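Local coordinates for protein natural cytotoxicity triggering receptor 2 (Homo sapiens, PDB 1HKF) that acts as an activating receptor of natural killer cells that may increase their efficiency in lysing tumour cells, represented here by its extracellular V-type immunoglobulin domain, at residues Cys47-Ala52 with Ser96-Cys101; Ser15-Leu20 with Ser114-Leu119; Gly38-Lys43 with Tyr104-Asn109; Val59-Pro64 with Phe73-Asp78; Leu20-Gly25 with Thr89-Glu94. One frame throughout, in Å; residues are numbered along the deposited sequence.

Interaction 1: residues Cys47-Ala52 with Ser96-Cys101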
# COMPACT_ATOMS: atom_id res chain seq x y z
N CYS A 47 10.43 -11.01 5.71
CA CYS A 47 11.82 -11.20 5.36
C CYS A 47 11.94 -11.39 3.86
O CYS A 47 10.99 -11.74 3.19
CB CYS A 47 12.40 -12.42 6.10
SG CYS A 47 11.44 -13.89 5.68
N LYS A 48 13.14 -11.16 3.35
CA LYS A 48 13.40 -11.27 1.94
C LYS A 48 14.23 -12.51 1.61
O LYS A 48 15.27 -12.71 2.21
CB LYS A 48 14.15 -10.03 1.44
CG LYS A 48 14.23 -10.01 -0.05
CD LYS A 48 14.76 -8.72 -0.61
CE LYS A 48 14.55 -8.73 -2.12
NZ LYS A 48 15.56 -7.94 -2.85
N GLU A 49 13.80 -13.31 0.63
CA GLU A 49 14.57 -14.51 0.29
C GLU A 49 15.93 -14.17 -0.25
O GLU A 49 16.02 -13.39 -1.21
CB GLU A 49 13.90 -15.36 -0.79
CG GLU A 49 12.86 -16.31 -0.30
CD GLU A 49 12.15 -17.04 -1.42
OE1 GLU A 49 11.07 -17.59 -1.20
OE2 GLU A 49 12.73 -17.06 -2.62
N ALA A 50 16.97 -14.77 0.32
CA ALA A 50 18.33 -14.59 -0.18
C ALA A 50 18.74 -15.88 -0.94
O ALA A 50 19.55 -15.85 -1.87
CB ALA A 50 19.30 -14.30 0.96
N SER A 51 18.13 -17.01 -0.55
CA SER A 51 18.37 -18.31 -1.14
C SER A 51 17.15 -19.18 -0.83
O SER A 51 16.23 -18.75 -0.15
CB SER A 51 19.64 -18.95 -0.57
OG SER A 51 19.39 -19.59 0.67
N ALA A 52 17.10 -20.41 -1.34
CA ALA A 52 15.92 -21.26 -1.08
C ALA A 52 15.82 -21.63 0.37
O ALA A 52 14.79 -22.12 0.84
CB ALA A 52 15.98 -22.53 -1.90
N SER A 96 13.07 -5.36 -5.35
CA SER A 96 12.41 -6.39 -6.11
C SER A 96 12.92 -7.73 -5.65
O SER A 96 14.09 -7.88 -5.33
CB SER A 96 12.67 -6.21 -7.62
OG SER A 96 11.77 -5.24 -8.19
N GLY A 97 12.04 -8.72 -5.62
CA GLY A 97 12.49 -10.02 -5.16
C GLY A 97 11.38 -10.78 -4.44
O GLY A 97 10.20 -10.36 -4.44
N HIS A 98 11.76 -11.92 -3.84
CA HIS A 98 10.79 -12.78 -3.13
C HIS A 98 10.83 -12.44 -1.66
O HIS A 98 11.89 -12.23 -1.10
CB HIS A 98 11.16 -14.27 -3.31
CG HIS A 98 10.71 -14.85 -4.62
ND1 HIS A 98 11.58 -15.12 -5.65
CD2 HIS A 98 9.47 -15.14 -5.09
CE1 HIS A 98 10.90 -15.54 -6.70
NE2 HIS A 98 9.62 -15.56 -6.39
N TYR A 99 9.66 -12.41 -1.06
CA TYR A 99 9.50 -12.08 0.36
C TYR A 99 8.49 -13.04 0.97
O TYR A 99 7.68 -13.64 0.27
CB TYR A 99 8.90 -10.66 0.53
CG TYR A 99 9.81 -9.48 0.15
CD1 TYR A 99 10.03 -9.14 -1.18
CD2 TYR A 99 10.47 -8.77 1.12
CE1 TYR A 99 10.90 -8.10 -1.53
CE2 TYR A 99 11.35 -7.70 0.80
CZ TYR A 99 11.56 -7.38 -0.53
OH TYR A 99 12.46 -6.35 -0.84
N TRP A 100 8.51 -13.13 2.29
CA TRP A 100 7.53 -13.94 3.02
C TRP A 100 7.11 -13.17 4.25
O TRP A 100 7.93 -12.54 4.91
CB TRP A 100 8.13 -15.22 3.61
CG TRP A 100 8.64 -16.25 2.66
CD1 TRP A 100 9.83 -16.23 2.00
CD2 TRP A 100 8.01 -17.47 2.33
NE1 TRP A 100 9.97 -17.37 1.28
CE2 TRP A 100 8.86 -18.16 1.46
CE3 TRP A 100 6.78 -18.06 2.69
CZ2 TRP A 100 8.55 -19.43 0.94
CZ3 TRP A 100 6.46 -19.33 2.17
CH2 TRP A 100 7.35 -19.99 1.30
N CYS A 101 5.82 -13.21 4.56
CA CYS A 101 5.40 -12.68 5.82
C CYS A 101 5.30 -14.04 6.63
O CYS A 101 4.78 -15.03 6.13
CB CYS A 101 4.06 -11.95 5.71
SG CYS A 101 2.73 -13.06 5.29
O HOH W 1 14.33 -12.10 -3.37

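Interaction 2: residues Ser15-Leu20 with Ser114-Leu119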
# COMPACT_ATOMS: atom_id res chain seq x y z
N SER A 15 6.83 -22.03 -3.12
CA SER A 15 5.37 -22.15 -3.43
C SER A 15 4.97 -21.07 -4.43
O SER A 15 5.81 -20.23 -4.81
CB SER A 15 4.54 -22.02 -2.15
OG SER A 15 4.76 -20.77 -1.52
N LYS A 16 3.70 -21.06 -4.88
CA LYS A 16 3.34 -20.04 -5.85
C LYS A 16 3.20 -18.64 -5.26
O LYS A 16 2.12 -18.25 -4.75
CB LYS A 16 2.07 -20.39 -6.63
CG LYS A 16 2.08 -19.67 -7.98
CD LYS A 16 0.85 -19.94 -8.79
CE LYS A 16 0.71 -21.41 -9.20
NZ LYS A 16 -0.57 -21.68 -9.96
N ALA A 17 4.30 -17.90 -5.40
CA ALA A 17 4.41 -16.54 -4.94
C ALA A 17 3.32 -15.68 -5.50
O ALA A 17 2.98 -15.80 -6.66
CB ALA A 17 5.79 -15.97 -5.36
N GLN A 18 2.73 -14.83 -4.67
CA GLN A 18 1.74 -13.91 -5.17
C GLN A 18 2.56 -12.67 -5.62
O GLN A 18 3.50 -12.24 -4.93
CB GLN A 18 0.77 -13.59 -4.09
CG GLN A 18 -0.17 -14.75 -3.91
CD GLN A 18 -1.11 -14.56 -2.76
OE1 GLN A 18 -2.19 -13.97 -2.89
NE2 GLN A 18 -0.69 -15.04 -1.58
N VAL A 19 2.23 -12.16 -6.80
CA VAL A 19 2.97 -11.03 -7.38
C VAL A 19 2.51 -9.68 -6.92
O VAL A 19 1.36 -9.35 -7.03
CB VAL A 19 2.95 -11.11 -8.92
CG1 VAL A 19 3.54 -9.81 -9.55
CG2 VAL A 19 3.77 -12.29 -9.34
N LEU A 20 3.41 -8.90 -6.36
CA LEU A 20 3.02 -7.54 -5.95
C LEU A 20 3.84 -6.63 -6.86
O LEU A 20 5.01 -6.87 -7.06
CB LEU A 20 3.43 -7.28 -4.50
CG LEU A 20 2.79 -8.26 -3.49
CD1 LEU A 20 3.09 -7.73 -2.14
CD2 LEU A 20 1.28 -8.33 -3.67
N SER A 114 2.93 -18.93 6.70
CA SER A 114 3.84 -18.12 5.93
C SER A 114 3.26 -17.97 4.53
O SER A 114 2.63 -18.91 4.01
CB SER A 114 5.18 -18.80 5.88
OG SER A 114 5.03 -19.97 5.13
N VAL A 115 3.42 -16.79 3.94
CA VAL A 115 2.92 -16.51 2.59
C VAL A 115 4.10 -15.93 1.81
O VAL A 115 4.80 -15.05 2.30
CB VAL A 115 1.74 -15.51 2.62
CG1 VAL A 115 1.20 -15.29 1.20
CG2 VAL A 115 0.62 -16.07 3.51
N ARG A 116 4.32 -16.48 0.62
CA ARG A 116 5.41 -16.03 -0.24
C ARG A 116 4.87 -15.01 -1.24
O ARG A 116 3.75 -15.17 -1.78
CB ARG A 116 6.00 -17.21 -1.01
CG ARG A 116 7.37 -16.94 -1.58
CD ARG A 116 7.78 -18.02 -2.61
NE ARG A 116 9.23 -17.99 -2.83
CZ ARG A 116 9.81 -18.40 -3.95
NH1 ARG A 116 9.06 -18.89 -4.94
NH2 ARG A 116 11.13 -18.28 -4.12
N PHE A 117 5.67 -13.96 -1.48
CA PHE A 117 5.27 -12.89 -2.41
C PHE A 117 6.43 -12.61 -3.32
O PHE A 117 7.58 -12.85 -2.93
CB PHE A 117 4.95 -11.58 -1.67
CG PHE A 117 3.75 -11.66 -0.77
CD1 PHE A 117 3.89 -12.03 0.57
CD2 PHE A 117 2.50 -11.38 -1.26
CE1 PHE A 117 2.75 -12.12 1.40
CE2 PHE A 117 1.38 -11.47 -0.43
CZ PHE A 117 1.51 -11.85 0.90
N TYR A 118 6.12 -12.14 -4.52
CA TYR A 118 7.17 -11.69 -5.45
C TYR A 118 6.89 -10.17 -5.68
O TYR A 118 5.80 -9.78 -6.19
CB TYR A 118 7.12 -12.41 -6.81
CG TYR A 118 8.38 -12.10 -7.61
CD1 TYR A 118 9.62 -12.50 -7.14
CD2 TYR A 118 8.35 -11.39 -8.77
CE1 TYR A 118 10.79 -12.19 -7.83
CE2 TYR A 118 9.54 -11.07 -9.48
CZ TYR A 118 10.73 -11.47 -8.99
OH TYR A 118 11.91 -11.18 -9.64
N LEU A 119 7.82 -9.34 -5.20
CA LEU A 119 7.70 -7.87 -5.35
C LEU A 119 8.46 -7.44 -6.57
O LEU A 119 9.65 -7.74 -6.72
CB LEU A 119 8.33 -7.09 -4.19
CG LEU A 119 8.26 -5.52 -4.26
CD1 LEU A 119 6.82 -5.05 -4.23
CD2 LEU A 119 8.95 -4.93 -3.06
O HOH W 2 2.48 -18.74 -0.18
O HOH W 3 1.70 -16.94 -2.04

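Interaction 3: residues Gly38-Lys43 with Tyr104-Asn109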
# COMPACT_ATOMS: atom_id res chain seq x y z
N GLY A 38 -5.65 -17.70 21.20
CA GLY A 38 -5.92 -17.34 22.58
C GLY A 38 -5.10 -16.21 23.18
O GLY A 38 -4.89 -15.14 22.57
N SER A 39 -4.61 -16.46 24.39
CA SER A 39 -3.81 -15.49 25.13
C SER A 39 -2.35 -15.58 24.70
O SER A 39 -1.53 -14.84 25.23
CB SER A 39 -3.85 -15.82 26.62
OG SER A 39 -2.99 -16.93 26.91
N LEU A 40 -2.02 -16.50 23.79
CA LEU A 40 -0.62 -16.67 23.37
C LEU A 40 -0.24 -15.73 22.17
O LEU A 40 -1.03 -15.58 21.21
CB LEU A 40 -0.38 -18.14 23.02
CG LEU A 40 0.02 -19.00 24.22
CD1 LEU A 40 0.43 -20.39 23.80
CD2 LEU A 40 1.20 -18.34 24.89
N TYR A 41 0.94 -15.11 22.22
CA TYR A 41 1.33 -14.19 21.15
C TYR A 41 2.40 -14.70 20.23
O TYR A 41 3.51 -15.01 20.64
CB TYR A 41 1.78 -12.81 21.66
CG TYR A 41 2.05 -11.82 20.50
CD1 TYR A 41 3.35 -11.49 20.11
CD2 TYR A 41 0.99 -11.24 19.79
CE1 TYR A 41 3.59 -10.62 19.05
CE2 TYR A 41 1.21 -10.37 18.72
CZ TYR A 41 2.52 -10.07 18.37
OH TYR A 41 2.73 -9.22 17.35
N GLU A 42 2.07 -14.72 18.94
CA GLU A 42 3.00 -15.15 17.91
C GLU A 42 3.73 -13.96 17.26
O GLU A 42 3.09 -13.04 16.70
CB GLU A 42 2.24 -15.92 16.84
CG GLU A 42 1.58 -17.26 17.31
CD GLU A 42 0.92 -18.02 16.13
OE1 GLU A 42 -0.19 -17.62 15.65
OE2 GLU A 42 1.54 -19.00 15.66
N LYS A 43 5.05 -13.95 17.33
CA LYS A 43 5.76 -12.88 16.66
C LYS A 43 5.47 -12.90 15.14
O LYS A 43 5.28 -13.97 14.54
CB LYS A 43 7.25 -13.01 16.93
CG LYS A 43 7.48 -12.81 18.39
CD LYS A 43 8.94 -12.86 18.73
CE LYS A 43 9.08 -12.51 20.22
NZ LYS A 43 10.54 -12.28 20.48
N TYR A 104 5.47 -16.86 13.83
CA TYR A 104 6.29 -17.75 14.68
C TYR A 104 5.62 -18.15 16.00
O TYR A 104 5.06 -17.31 16.72
CB TYR A 104 7.61 -17.07 15.00
CG TYR A 104 8.36 -16.60 13.78
CD1 TYR A 104 9.20 -17.48 13.09
CD2 TYR A 104 8.21 -15.29 13.29
CE1 TYR A 104 9.88 -17.07 11.95
CE2 TYR A 104 8.87 -14.86 12.14
CZ TYR A 104 9.70 -15.76 11.47
OH TYR A 104 10.34 -15.37 10.32
N ARG A 105 5.69 -19.44 16.33
CA ARG A 105 5.10 -19.99 17.56
C ARG A 105 5.96 -19.66 18.81
O ARG A 105 7.19 -19.61 18.73
CB ARG A 105 4.85 -21.52 17.40
CG ARG A 105 3.85 -21.93 16.30
CD ARG A 105 3.33 -23.35 16.50
NE ARG A 105 2.60 -23.88 15.33
CZ ARG A 105 3.18 -24.40 14.25
NH1 ARG A 105 4.51 -24.48 14.18
NH2 ARG A 105 2.44 -24.84 13.25
N PRO A 106 5.28 -19.45 19.94
CA PRO A 106 6.03 -19.10 21.17
C PRO A 106 7.01 -20.15 21.56
O PRO A 106 8.22 -19.98 21.67
CB PRO A 106 4.93 -18.87 22.20
CG PRO A 106 3.75 -18.42 21.40
CD PRO A 106 3.77 -19.25 20.14
N SER A 107 6.34 -21.28 21.75
CA SER A 107 6.89 -22.53 22.14
C SER A 107 8.20 -22.85 21.50
O SER A 107 9.15 -23.24 22.19
CB SER A 107 5.85 -23.63 21.89
OG SER A 107 6.09 -24.30 20.67
N ASP A 108 8.34 -22.71 20.19
CA ASP A 108 9.65 -23.07 19.65
C ASP A 108 10.14 -22.24 18.45
O ASP A 108 11.13 -22.61 17.80
CB ASP A 108 9.62 -24.55 19.25
CG ASP A 108 8.63 -24.84 18.13
OD1 ASP A 108 7.89 -23.93 17.72
OD2 ASP A 108 8.61 -26.00 17.67
N ASN A 109 9.45 -21.14 18.13
CA ASN A 109 9.84 -20.31 17.02
C ASN A 109 9.62 -21.02 15.69
O ASN A 109 10.23 -20.67 14.70
CB ASN A 109 11.30 -19.88 17.14
CG ASN A 109 11.53 -18.51 16.54
OD1 ASN A 109 10.81 -17.57 16.88
ND2 ASN A 109 12.52 -18.39 15.61
O HOH W 4 6.64 -16.22 18.69

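Interaction 4: residues Val59-Pro64 with Phe73-Asp78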
# COMPACT_ATOMS: atom_id res chain seq x y z
N VAL A 59 11.93 -6.90 9.37
CA VAL A 59 11.22 -6.27 10.45
C VAL A 59 10.37 -7.37 11.15
O VAL A 59 9.91 -8.32 10.50
CB VAL A 59 10.35 -5.11 9.90
CG1 VAL A 59 9.37 -5.62 8.88
CG2 VAL A 59 9.61 -4.42 11.02
N THR A 60 10.18 -7.19 12.46
CA THR A 60 9.46 -8.12 13.32
C THR A 60 8.58 -7.43 14.35
O THR A 60 9.00 -6.44 14.94
CB THR A 60 10.46 -8.97 14.14
OG1 THR A 60 11.44 -9.52 13.26
CG2 THR A 60 9.72 -10.14 14.86
N SER A 61 7.37 -7.94 14.56
CA SER A 61 6.47 -7.42 15.59
C SER A 61 6.61 -8.42 16.73
O SER A 61 6.22 -9.59 16.56
CB SER A 61 5.03 -7.47 15.14
OG SER A 61 4.20 -6.97 16.17
N SER A 62 7.16 -7.98 17.87
CA SER A 62 7.40 -8.82 19.04
C SER A 62 6.29 -8.77 20.08
O SER A 62 6.20 -9.65 20.92
CB SER A 62 8.74 -8.43 19.69
OG SER A 62 9.83 -8.81 18.83
N LYS A 63 5.47 -7.71 20.03
CA LYS A 63 4.36 -7.55 20.96
C LYS A 63 3.19 -6.98 20.16
O LYS A 63 3.38 -6.28 19.19
CB LYS A 63 4.76 -6.62 22.10
CG LYS A 63 5.73 -7.27 23.00
CD LYS A 63 5.78 -6.59 24.32
CE LYS A 63 6.88 -5.59 24.37
NZ LYS A 63 7.35 -5.69 25.77
N PRO A 64 1.96 -7.29 20.57
CA PRO A 64 0.79 -6.79 19.84
C PRO A 64 0.59 -5.26 19.84
O PRO A 64 0.95 -4.60 20.81
CB PRO A 64 -0.37 -7.53 20.48
CG PRO A 64 0.10 -7.79 21.88
CD PRO A 64 1.59 -8.08 21.76
N PHE A 73 10.87 -0.11 6.84
CA PHE A 73 9.90 -1.19 7.08
C PHE A 73 9.21 -1.18 8.42
O PHE A 73 9.86 -0.98 9.44
CB PHE A 73 10.57 -2.55 6.95
CG PHE A 73 11.67 -2.62 5.94
CD1 PHE A 73 11.36 -2.83 4.61
CD2 PHE A 73 13.01 -2.48 6.30
CE1 PHE A 73 12.37 -2.89 3.65
CE2 PHE A 73 14.01 -2.54 5.35
CZ PHE A 73 13.71 -2.74 4.03
N THR A 74 7.90 -1.40 8.44
CA THR A 74 7.23 -1.45 9.73
C THR A 74 6.13 -2.47 9.68
O THR A 74 5.77 -2.89 8.61
CB THR A 74 6.59 -0.12 10.09
OG1 THR A 74 5.56 0.18 9.12
CG2 THR A 74 7.66 0.98 10.06
N ILE A 75 5.63 -2.86 10.85
CA ILE A 75 4.53 -3.81 10.92
C ILE A 75 3.55 -3.29 11.95
O ILE A 75 3.93 -2.74 12.95
CB ILE A 75 4.98 -5.27 11.38
CG1 ILE A 75 5.64 -6.01 10.22
CG2 ILE A 75 3.77 -6.11 11.86
CD1 ILE A 75 6.32 -7.33 10.63
N TRP A 76 2.27 -3.42 11.68
CA TRP A 76 1.35 -3.08 12.70
C TRP A 76 0.59 -4.40 12.82
O TRP A 76 0.01 -4.86 11.83
CB TRP A 76 0.37 -1.97 12.31
CG TRP A 76 -0.68 -1.82 13.37
CD1 TRP A 76 -1.96 -2.28 13.33
CD2 TRP A 76 -0.52 -1.21 14.67
NE1 TRP A 76 -2.62 -1.99 14.51
CE2 TRP A 76 -1.76 -1.33 15.34
CE3 TRP A 76 0.54 -0.56 15.31
CZ2 TRP A 76 -1.96 -0.81 16.63
CZ3 TRP A 76 0.34 -0.05 16.60
CH2 TRP A 76 -0.90 -0.17 17.23
N ASP A 77 0.61 -5.00 14.01
CA ASP A 77 -0.12 -6.26 14.21
C ASP A 77 -1.14 -6.17 15.31
O ASP A 77 -0.83 -5.75 16.43
CB ASP A 77 0.85 -7.38 14.52
CG ASP A 77 0.14 -8.67 14.87
OD1 ASP A 77 -0.86 -8.96 14.19
OD2 ASP A 77 0.61 -9.37 15.81
N ASP A 78 -2.36 -6.55 15.01
CA ASP A 78 -3.36 -6.53 16.05
C ASP A 78 -4.16 -7.83 16.01
O ASP A 78 -5.02 -7.98 15.15
CB ASP A 78 -4.33 -5.35 15.92
CG ASP A 78 -5.38 -5.33 17.06
OD1 ASP A 78 -5.31 -6.22 17.97
OD2 ASP A 78 -6.26 -4.46 17.06
O HOH W 5 2.74 -4.54 16.10

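Interaction 5: residues Leu20-Gly25 with Thr89-Glu94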
# COMPACT_ATOMS: atom_id res chain seq x y z
N LEU A 20 3.41 -8.90 -6.36
CA LEU A 20 3.02 -7.54 -5.95
C LEU A 20 3.84 -6.63 -6.86
O LEU A 20 5.01 -6.87 -7.06
CB LEU A 20 3.43 -7.28 -4.50
CG LEU A 20 2.79 -8.26 -3.49
CD1 LEU A 20 3.09 -7.73 -2.14
CD2 LEU A 20 1.28 -8.33 -3.67
N GLN A 21 3.26 -5.58 -7.36
CA GLN A 21 4.00 -4.73 -8.30
C GLN A 21 3.77 -3.25 -8.03
O GLN A 21 2.63 -2.82 -7.88
CB GLN A 21 3.56 -5.07 -9.74
CG GLN A 21 4.12 -4.14 -10.80
CD GLN A 21 4.03 -4.70 -12.26
OE1 GLN A 21 3.45 -5.79 -12.53
NE2 GLN A 21 4.63 -3.96 -13.20
N SER A 22 4.83 -2.46 -8.02
CA SER A 22 4.64 -1.01 -7.83
C SER A 22 5.78 -0.30 -8.55
O SER A 22 6.48 -0.92 -9.33
CB SER A 22 4.70 -0.65 -6.34
OG SER A 22 4.22 0.67 -6.11
N VAL A 23 5.95 1.00 -8.29
CA VAL A 23 7.01 1.76 -8.92
C VAL A 23 7.82 2.48 -7.87
O VAL A 23 7.34 2.71 -6.76
CB VAL A 23 6.46 2.77 -9.99
CG1 VAL A 23 5.76 1.97 -11.11
CG2 VAL A 23 5.50 3.77 -9.39
N ALA A 24 9.06 2.80 -8.22
CA ALA A 24 9.97 3.43 -7.32
C ALA A 24 9.37 4.67 -6.68
O ALA A 24 8.61 5.41 -7.30
CB ALA A 24 11.25 3.74 -8.02
N GLY A 25 9.70 4.88 -5.41
CA GLY A 25 9.15 5.99 -4.66
C GLY A 25 7.85 5.59 -3.97
O GLY A 25 7.54 6.16 -2.94
N THR A 89 8.31 1.58 2.73
CA THR A 89 8.20 2.90 2.12
C THR A 89 9.37 3.16 1.22
O THR A 89 10.43 2.43 1.26
CB THR A 89 8.12 4.06 3.16
OG1 THR A 89 9.32 4.11 3.89
CG2 THR A 89 7.01 3.88 4.14
N ASP A 90 9.15 4.12 0.32
CA ASP A 90 10.21 4.52 -0.58
C ASP A 90 10.79 3.37 -1.39
O ASP A 90 12.01 3.15 -1.41
CB ASP A 90 11.35 5.16 0.23
CG ASP A 90 12.33 5.89 -0.67
OD1 ASP A 90 11.83 6.57 -1.64
OD2 ASP A 90 13.57 5.77 -0.44
N LEU A 91 9.94 2.61 -2.06
CA LEU A 91 10.44 1.46 -2.84
C LEU A 91 11.50 1.89 -3.86
O LEU A 91 11.39 2.95 -4.47
CB LEU A 91 9.30 0.74 -3.57
CG LEU A 91 8.25 0.13 -2.61
CD1 LEU A 91 6.95 -0.30 -3.33
CD2 LEU A 91 8.94 -1.02 -1.86
N ARG A 92 12.52 1.03 -4.00
CA ARG A 92 13.60 1.13 -4.96
C ARG A 92 13.60 -0.17 -5.77
O ARG A 92 13.16 -1.25 -5.30
CB ARG A 92 14.97 1.26 -4.28
CG ARG A 92 15.18 2.62 -3.72
CD ARG A 92 14.61 2.67 -2.33
NE ARG A 92 15.55 2.05 -1.41
CZ ARG A 92 16.07 2.69 -0.38
NH1 ARG A 92 15.71 3.95 -0.14
NH2 ARG A 92 16.96 2.08 0.39
N GLU A 93 14.15 -0.07 -6.97
CA GLU A 93 14.25 -1.20 -7.89
C GLU A 93 14.84 -2.44 -7.21
O GLU A 93 14.37 -3.56 -7.45
CB GLU A 93 15.12 -0.78 -9.08
CG GLU A 93 15.29 -1.82 -10.20
CD GLU A 93 16.40 -1.43 -11.21
OE1 GLU A 93 17.52 -2.04 -11.18
OE2 GLU A 93 16.14 -0.51 -12.01
N GLU A 94 15.84 -2.22 -6.35
CA GLU A 94 16.55 -3.25 -5.62
C GLU A 94 15.72 -3.97 -4.59
O GLU A 94 16.18 -4.97 -4.03
CB GLU A 94 17.76 -2.67 -4.90
CG GLU A 94 18.89 -2.25 -5.79
CD GLU A 94 18.64 -0.92 -6.47
OE1 GLU A 94 17.64 -0.23 -6.09
OE2 GLU A 94 19.45 -0.56 -7.37
O HOH W 6 6.89 5.97 -0.47

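Interaction 1: residues Cys47-Ala52 with Ser96-Cys101
K48 stands across from Y99 in an antiparallel non-hydrogen-bonded pair, and its extended chain, with CG anti to the backbone N (chi1 -170°), runs along the tyrosine ring. CB starts beside the ring, 3.7 Å from Y99 CE2. CG then lies over one face, offset toward the rim, in a CH-pi contact 3.9 Å from the centroid of the Y99 ring. CD moves on to the phenol oxygen, 3.3 Å from Y99 OH, and CE passes alongside G97 CA, where there is no side chain in the way. NZ ends on S96 O at 2.9 Å, coming from above the carbonyl plane, with a weak second bond to E94 O. The Y99 hydroxyl bonds D95 O, four residues back: this is the tyrosine corner of the immunoglobulin fold, at the start of strand F, which pairs here with strand C. Next to it C47 and W100 form a hydrogen-bonded pair through two backbone bonds; their side chains lie on the other face, where C47 SG, in a disulfide with C55, sits obliquely to the indole. Farther on, E49 N bonds H98 O. E49 OE1 takes W100 NE1 at 2.7 Å on its anti lone pair, a bent bond (133°) tilted from the indole plane, and the same oxygen forms a salt bridge with R116. E49 OE2 lies 3.3 Å from H98 CB, the carboxylate and imidazole planes only 23° apart.

Interaction 2: residues Ser15-Leu20 with Ser114-Leu119
L20 and F117 cross obliquely on the face that looks into the domain, with L20 CG and CD1 both against one ring carbon; CD1 is 3.8 Å from F117 CD2. V30 of strand 28-33 backs both side chains from the opposite sheet. L119 joins the same face, its CD1 4.1 Å from L20 CB. Q18 is also on this face: its CB flanks F117, while its extended chain crosses V115 and brings NE2 to 3.4 Å from V115 CG1. Turned the other way, V19 and Y118 lie side by side and point alike, V19 CG2 4.2 Å from Y118 CB, and the Y118 ring goes on to meet H98. A17 CB fills the corner between Y118 CB and R116 CD, whose extended chain leads to a salt bridge with E49. The two strands run parallel, the A' with G pairing of a V-set domain, and Q18, V19 and L20 also pack on the second subunit. Three backbone bonds step along them: Q18 N to R116 O, Y118 N to Q18 O at 2.7 Å, and L20 N to Y118 O at 2.6 Å, nearly straight (172°). The grip is thus main-chain hydrogen bonding, with apolar packing on both faces, the L20–F117 side being the buried one, and at the N-terminal end a water that donates hydrogen bonds to K16 O and R116 O and accepts one from Q18 NE2.

Interaction 3: residues Gly38-Lys43 with Tyr104-Asn109
A backbone hydrogen bond ties the segments where the loops run into the sheet: Y104 N donates to K43 O at 3.0 Å, almost straight (175°) and nearly along the C=O axis. Beside it a water also bridges the two segments, accepting from K43 N and donating to Y104 O at 2.8 Å. The charged side chains find their main partners outside the pair. E42 and R105 lie side by side pointing the same way, yet E42 OE2 reaches only the aliphatic part, 3.8 Å from R105 CG. That oxygen bonds S112 OG, while R105 NH1 bonds S110 OG. Packing centres on P106. Its CG rests against Y41 O at 3.5 Å and touches L40 CD2 more loosely, and its CD meets E42 CG at 4.1 Å. E42 CB itself sits 3.1 Å from Y104 O. Within the second loop, N109 N bonds R105 O and closes the turn. Neighbouring B–C and F–G loops at one end of the sandwich are characteristic of V-type domains, where they correspond to CDR1 and CDR3 of antibodies.

Interaction 4: residues Val59-Pro64 with Phe73-Asp78
Strands C' (54-61) and D (73-78) belong to different sheets of the V-set sandwich and face each other across its edge; the short piece 59-61 runs at 18° to 73-78, with the axes 6.5 Å apart at closest approach. The CB atoms of V59, S61, F73, I75 and D77 are directed at the other strand, although the F73 ring leads away. V59 crosses both apolar partners obliquely: CG1, in the crowded position between N and the carbonyl carbon (chi1 59°), touches F73 CB at 3.8 Å and I75 CD1 at 3.9 Å, while CG2 leans on F73 O. Two residues further along, I75 CG2 meets S61 CB at 3.8 Å. Around these groups lies a second shell. V86 backs I75, W46 flanks V59, and the backbone of I75 bonds A68 in the connecting loop. D77 keeps its buried carboxylate busy, OD2 with K44 NZ in a salt bridge and with Y41 OH, OD1 with Y34 OH. S61 OG bonds the same Y41 hydroxyl, and a water 2.8 Å from S61 OG links it to D77 N, from which it accepts a bond at 3.0 Å.

Interaction 5: residues Leu20-Gly25 with Thr89-Glu94
L20 and Q21 bring strand A' in from the sheet, and Q21 makes backbone hydrogen bonds to the second subunit. S22 is the first to reach the 89-94 loop: its CB, pointing inward, meets L91 CD1 at 3.8 Å, with OG turned anti to the backbone N (chi1 -167°). L91 CG lies anti to its own carbonyl carbon (chi1 -63°), which sends the branch into the interior, where it packs on L28, L119 and V121. V23 O passes L91 CB at 4.2 Å. Here the turn from A' to B meets the E–F loop, at the end of the V-type sandwich away from the CDR-like loops. A24 comes up to L91 O, its CA 3.2 Å away in a CA-H...O contact. G25, whose positive phi (90°) would jam a CB against the preceding carbonyl O, donates its N-H to the same oxygen, G25 N to L91 O being 2.7 Å, and the donor lies in the carbonyl plane. G25 O accepts a hydrogen bond from a water at 2.6 Å, and that water accepts one from D90 N. D90 turns its carboxylate to R92, OD2 and NH1 forming a salt bridge at 2.8 Å.

How the interactions relate
From the N terminus, residues 15-20 pair at once with 114-119, so interaction 2 closes the widest loop and contains the other four. Segment 20-25 follows on the same strand, and interaction 5 shares L20 with interaction 2 while tying the A'–B turn to the E–F loop; both touch the second subunit. The loop of interaction 5 crosses those of interactions 3 and 1. Interaction 3 brings together the B–C and F–G loops and encloses interaction 1, the C with F pairing. Innermost is interaction 4, the short C'–D closure joining the sheets at one edge. Y41 links interactions 3 and 4, and the E49–R116 salt bridge links interactions 1 and 2.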